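Local structure of CmeC (Campylobacter jejuni, 4MT4) at residues Arg135-Asp147 against Gly276-Leu288. The protein probably serves as the outer membrane channel through which a multidrug efflux system expels its substrates. Sequence-based numbering, arbitrary orientation.
Sequences RASKSGFKASEYD and GSSLEKLTQQNYL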
loop_
_atom_site.group_PDB
_atom_site.type_symbol
_atom_site.label_atom_id
_atom_site.label_comp_id
_atom_site.label_asym_id
_atom_site.label_seq_id
_atom_site.Cartn_x
_atom_site.Cartn_y
_atom_site.Cartn_z
ATOM N N ARG B 135 -15.739 -4.109 -25.810
ATOM C CA ARG B 135 -16.385 -2.986 -25.139
ATOM C C ARG B 135 -15.860 -2.809 -23.716
ATOM O O ARG B 135 -15.775 -1.691 -23.212
ATOM C CB ARG B 135 -17.903 -3.173 -25.117
ATOM C CG ARG B 135 -18.573 -3.081 -26.482
ATOM C CD ARG B 135 -19.934 -3.763 -26.462
ATOM N NE ARG B 135 -21.039 -2.818 -26.585
ATOM C CZ ARG B 135 -22.307 -3.113 -26.310
ATOM N NH1 ARG B 135 -22.630 -4.327 -25.882
ATOM N NH2 ARG B 135 -23.251 -2.192 -26.454
ATOM N N ALA B 136 -15.511 -3.920 -23.073
ATOM C CA ALA B 136 -14.946 -3.879 -21.729
ATOM C C ALA B 136 -13.577 -3.211 -21.755
ATOM O O ALA B 136 -13.247 -2.407 -20.886
ATOM C CB ALA B 136 -14.848 -5.280 -21.145
ATOM N N SER B 137 -12.784 -3.545 -22.767
ATOM C CA SER B 137 -11.469 -2.938 -22.944
ATOM C C SER B 137 -11.579 -1.469 -23.334
ATOM O O SER B 137 -10.704 -0.665 -23.013
ATOM C CB SER B 137 -10.667 -3.695 -24.000
ATOM O OG SER B 137 -10.381 -5.011 -23.563
ATOM N N LYS B 138 -12.652 -1.128 -24.038
ATOM C CA LYS B 138 -12.896 0.254 -24.427
ATOM C C LYS B 138 -13.195 1.093 -23.194
ATOM O O LYS B 138 -12.795 2.254 -23.105
ATOM C CB LYS B 138 -14.050 0.336 -25.428
ATOM C CG LYS B 138 -14.073 1.609 -26.262
ATOM C CD LYS B 138 -15.088 1.497 -27.392
ATOM C CE LYS B 138 -14.942 2.631 -28.400
ATOM N NZ LYS B 138 -15.345 3.954 -27.846
ATOM N N SER B 139 -13.901 0.492 -22.242
ATOM C CA SER B 139 -14.194 1.146 -20.973
ATOM C C SER B 139 -12.951 1.163 -20.086
ATOM O O SER B 139 -12.765 2.067 -19.272
ATOM C CB SER B 139 -15.345 0.439 -20.261
ATOM O OG SER B 139 -16.523 0.468 -21.048
ATOM N N GLY B 140 -12.104 0.153 -20.253
ATOM C CA GLY B 140 -10.850 0.078 -19.529
ATOM C C GLY B 140 -9.894 1.163 -19.982
ATOM O O GLY B 140 -9.147 1.721 -19.179
ATOM N N PHE B 141 -9.920 1.460 -21.279
ATOM C CA PHE B 141 -9.086 2.516 -21.842
ATOM C C PHE B 141 -9.567 3.891 -21.391
ATOM O O PHE B 141 -8.764 4.747 -21.027
ATOM C CB PHE B 141 -9.068 2.447 -23.370
ATOM C CG PHE B 141 -8.489 3.673 -24.020
ATOM C CD1 PHE B 141 -7.127 3.921 -23.967
ATOM C CD2 PHE B 141 -9.305 4.580 -24.675
ATOM C CE1 PHE B 141 -6.589 5.049 -24.554
ATOM C CE2 PHE B 141 -8.773 5.711 -25.267
ATOM C CZ PHE B 141 -7.412 5.945 -25.206
ATOM N N LYS B 142 -10.881 4.095 -21.424
ATOM C CA LYS B 142 -11.476 5.350 -20.976
ATOM C C LYS B 142 -11.186 5.591 -19.498
ATOM O O LYS B 142 -11.010 6.729 -19.066
ATOM C CB LYS B 142 -12.987 5.355 -21.219
ATOM C CG LYS B 142 -13.384 5.511 -22.678
ATOM C CD LYS B 142 -14.887 5.702 -22.820
ATOM C CE LYS B 142 -15.283 5.973 -24.264
ATOM N NZ LYS B 142 -16.745 6.228 -24.403
ATOM N N ALA B 143 -11.135 4.507 -18.732
ATOM C CA ALA B 143 -10.813 4.586 -17.316
ATOM C C ALA B 143 -9.354 4.979 -17.121
ATOM O O ALA B 143 -9.017 5.703 -16.184
ATOM C CB ALA B 143 -11.107 3.265 -16.629
ATOM N N SER B 144 -8.493 4.502 -18.015
ATOM C CA SER B 144 -7.071 4.822 -17.955
ATOM C C SER B 144 -6.829 6.287 -18.306
ATOM O O SER B 144 -5.874 6.897 -17.830
ATOM C CB SER B 144 -6.270 3.915 -18.896
ATOM O OG SER B 144 -6.584 4.178 -20.252
ATOM N N GLU B 145 -7.699 6.844 -19.145
ATOM C CA GLU B 145 -7.611 8.253 -19.509
ATOM C C GLU B 145 -7.987 9.135 -18.323
ATOM O O GLU B 145 -7.328 10.139 -18.044
ATOM C CB GLU B 145 -8.513 8.563 -20.704
ATOM C CG GLU B 145 -7.988 8.054 -22.035
ATOM C CD GLU B 145 -8.862 8.472 -23.200
ATOM O OE1 GLU B 145 -10.096 8.294 -23.117
ATOM O OE2 GLU B 145 -8.315 8.987 -24.197
ATOM N N TYR B 146 -9.053 8.750 -17.628
ATOM C CA TYR B 146 -9.497 9.468 -16.440
ATOM C C TYR B 146 -8.500 9.300 -15.301
ATOM O O TYR B 146 -8.328 10.200 -14.478
ATOM C CB TYR B 146 -10.882 8.984 -16.010
ATOM C CG TYR B 146 -11.984 9.321 -16.990
ATOM C CD1 TYR B 146 -11.962 10.510 -17.708
ATOM C CD2 TYR B 146 -13.046 8.448 -17.200
ATOM C CE1 TYR B 146 -12.967 10.821 -18.603
ATOM C CE2 TYR B 146 -14.054 8.752 -18.093
ATOM C CZ TYR B 146 -14.009 9.940 -18.792
ATOM O OH TYR B 146 -15.011 10.247 -19.685
ATOM N N ASP B 147 -7.849 8.139 -15.257
ATOM C CA ASP B 147 -6.803 7.883 -14.273
ATOM C C ASP B 147 -5.587 8.766 -14.533
ATOM O O ASP B 147 -4.893 9.167 -13.603
ATOM C CB ASP B 147 -6.389 6.409 -14.286
ATOM C CG ASP B 147 -7.359 5.522 -13.532
ATOM O OD1 ASP B 147 -8.134 6.049 -12.708
ATOM O OD2 ASP B 147 -7.344 4.293 -13.757
ATOM N N GLY B 276 -15.197 9.605 -12.727
ATOM C CA GLY B 276 -15.344 9.125 -14.089
ATOM C C GLY B 276 -14.612 7.816 -14.308
ATOM O O GLY B 276 -15.127 6.904 -14.952
ATOM N N SER B 277 -13.402 7.727 -13.768
ATOM C CA SER B 277 -12.609 6.505 -13.837
ATOM C C SER B 277 -13.327 5.351 -13.153
ATOM O O SER B 277 -13.388 4.241 -13.682
ATOM C CB SER B 277 -11.238 6.715 -13.194
ATOM O OG SER B 277 -10.574 5.478 -12.996
ATOM N N SER B 278 -13.863 5.623 -11.970
ATOM C CA SER B 278 -14.574 4.612 -11.205
ATOM C C SER B 278 -15.839 4.177 -11.939
ATOM O O SER B 278 -16.253 3.020 -11.853
ATOM C CB SER B 278 -14.911 5.143 -9.811
ATOM O OG SER B 278 -15.317 4.099 -8.948
ATOM N N LEU B 279 -16.445 5.110 -12.668
ATOM C CA LEU B 279 -17.630 4.813 -13.459
ATOM C C LEU B 279 -17.301 3.853 -14.599
ATOM O O LEU B 279 -17.972 2.838 -14.781
ATOM C CB LEU B 279 -18.243 6.097 -14.019
ATOM C CG LEU B 279 -19.460 5.907 -14.926
ATOM C CD1 LEU B 279 -20.665 5.472 -14.106
ATOM C CD2 LEU B 279 -19.768 7.167 -15.730
ATOM N N GLU B 280 -16.257 4.178 -15.357
ATOM C CA GLU B 280 -15.867 3.383 -16.517
ATOM C C GLU B 280 -15.432 1.975 -16.137
ATOM O O GLU B 280 -15.645 1.026 -16.890
ATOM C CB GLU B 280 -14.743 4.079 -17.285
ATOM C CG GLU B 280 -15.164 5.380 -17.949
ATOM C CD GLU B 280 -16.108 5.178 -19.124
ATOM O OE1 GLU B 280 -16.247 4.033 -19.607
ATOM O OE2 GLU B 280 -16.710 6.176 -19.572
ATOM N N LYS B 281 -14.819 1.842 -14.967
ATOM C CA LYS B 281 -14.405 0.535 -14.479
ATOM C C LYS B 281 -15.619 -0.303 -14.091
ATOM O O LYS B 281 -15.557 -1.532 -14.070
ATOM C CB LYS B 281 -13.451 0.682 -13.295
ATOM C CG LYS B 281 -12.092 1.236 -13.685
ATOM C CD LYS B 281 -11.189 1.409 -12.481
ATOM C CE LYS B 281 -9.856 2.028 -12.878
ATOM N NZ LYS B 281 -8.935 2.177 -11.717
ATOM N N LEU B 282 -16.725 0.373 -13.798
ATOM C CA LEU B 282 -17.970 -0.309 -13.464
ATOM C C LEU B 282 -18.651 -0.856 -14.717
ATOM O O LEU B 282 -19.123 -1.993 -14.723
ATOM C CB LEU B 282 -18.915 0.633 -12.716
ATOM C CG LEU B 282 -20.333 0.122 -12.448
ATOM C CD1 LEU B 282 -20.308 -1.187 -11.668
ATOM C CD2 LEU B 282 -21.150 1.174 -11.716
ATOM N N THR B 283 -18.694 -0.053 -15.778
ATOM C CA THR B 283 -19.273 -0.500 -17.048
ATOM C C THR B 283 -18.413 -1.593 -17.664
ATOM O O THR B 283 -18.907 -2.453 -18.388
ATOM C CB THR B 283 -19.406 0.644 -18.073
ATOM O OG1 THR B 283 -18.278 0.627 -18.957
ATOM C CG2 THR B 283 -19.477 1.989 -17.377
ATOM N N GLN B 284 -17.119 -1.538 -17.374
ATOM C CA GLN B 284 -16.181 -2.540 -17.859
ATOM C C GLN B 284 -16.536 -3.914 -17.306
ATOM O O GLN B 284 -16.612 -4.893 -18.045
ATOM C CB GLN B 284 -14.750 -2.170 -17.473
ATOM C CG GLN B 284 -13.727 -3.236 -17.818
ATOM C CD GLN B 284 -12.317 -2.838 -17.430
ATOM O OE1 GLN B 284 -12.109 -2.114 -16.456
ATOM N NE2 GLN B 284 -11.338 -3.308 -18.194
ATOM N N GLN B 285 -16.762 -3.972 -15.997
ATOM C CA GLN B 285 -17.137 -5.215 -15.331
ATOM C C GLN B 285 -18.531 -5.663 -15.759
ATOM O O GLN B 285 -18.819 -6.859 -15.810
ATOM C CB GLN B 285 -17.079 -5.048 -13.811
ATOM C CG GLN B 285 -15.684 -4.763 -13.276
ATOM C CD GLN B 285 -14.710 -5.884 -13.582
ATOM O OE1 GLN B 285 -15.039 -7.063 -13.446
ATOM N NE2 GLN B 285 -13.504 -5.522 -14.007
ATOM N N ASN B 286 -19.391 -4.698 -16.068
ATOM C CA ASN B 286 -20.746 -4.994 -16.513
ATOM C C ASN B 286 -20.744 -5.696 -17.866
ATOM O O ASN B 286 -21.545 -6.599 -18.110
ATOM C CB ASN B 286 -21.573 -3.709 -16.583
ATOM C CG ASN B 286 -23.011 -3.964 -16.986
ATOM O OD1 ASN B 286 -23.806 -4.479 -16.199
ATOM N ND2 ASN B 286 -23.356 -3.594 -18.213
ATOM N N TYR B 287 -19.835 -5.276 -18.740
ATOM C CA TYR B 287 -19.676 -5.902 -20.048
ATOM C C TYR B 287 -19.132 -7.321 -19.915
ATOM O O TYR B 287 -19.471 -8.206 -20.701
ATOM C CB TYR B 287 -18.748 -5.064 -20.934
ATOM C CG TYR B 287 -19.423 -3.875 -21.584
ATOM C CD1 TYR B 287 -20.641 -4.016 -22.241
ATOM C CD2 TYR B 287 -18.846 -2.611 -21.536
ATOM C CE1 TYR B 287 -21.261 -2.931 -22.836
ATOM C CE2 TYR B 287 -19.458 -1.521 -22.126
ATOM C CZ TYR B 287 -20.664 -1.686 -22.774
ATOM O OH TYR B 287 -21.267 -0.597 -23.360
ATOM N N LEU B 288 -18.286 -7.528 -18.911
ATOM C CA LEU B 288 -17.672 -8.831 -18.679
ATOM C C LEU B 288 -18.674 -9.833 -18.122
ATOM O O LEU B 288 -18.454 -11.043 -18.190
ATOM C CB LEU B 288 -16.479 -8.697 -17.732
ATOM C CG LEU B 288 -15.270 -7.965 -18.317
ATOM C CD1 LEU B 288 -14.140 -7.890 -17.303
ATOM C CD2 LEU B 288 -14.810 -8.644 -19.601
HETATM O O HOH W 1 -18.026 2.830 -21.696
#
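Arg135 lies across the ring of Tyr287: its CB sits over the middle of one face, 3.7 Å from the ring centroid, in a CH-pi contact. A bend at chi3 (111°) turns the guanidinium so that Tyr287 CE1 lies over one of its faces, toward the rim, the two planes 37° apart, while NH1 makes a salt bridge with Asp132. Ala136, the next residue, is small enough for the backbones to close to 4.3 Å between its CA and that of Gln284; its methyl packs on Leu288 CD2, and the extended Gln284 side chain runs past its carbonyl to Gly140, where the lack of a side chain leaves room for the amide. Ser139 enters as a knob among Glu280, Thr283, Gln284 and Tyr287. Its OG lies 2.7 Å from Thr283 OG1 and 3.1 Å from Arg135 O, and a water links it to Glu280 OE1, so a compact hydroxyl serves a buried spot rich in polar partners. Such small residues suit segments 135-147 and 276-288, which run antiparallel (168°) on helices 129-195 and 273-293, part of the long alpha-helical barrel of outer membrane factors, and join the two sequence-related halves of the chain. Glu280 returns the knob, filling the hole between Ser139, Lys142, Ala143 and Tyr146; bent at chi2, it lays its carboxylate against the aliphatic part of Lys142. Ala143 offers a methyl to the CB of Glu280 and the CG of Lys281. Tyr146 brings its ring against the backbone of Gly276, where a side chain would crowd it, CD2 coming 3.3 Å from Gly276 C, with Glu280 CG at the ring edge. Asp147 uses both oxygens: Ser277 OG donates to OD1 at 2.5 Å from above the carboxylate plane, and the outstretched Lys281 brings NZ within 3.3 Å of OD2, a salt bridge whose hydrogen bond is weak.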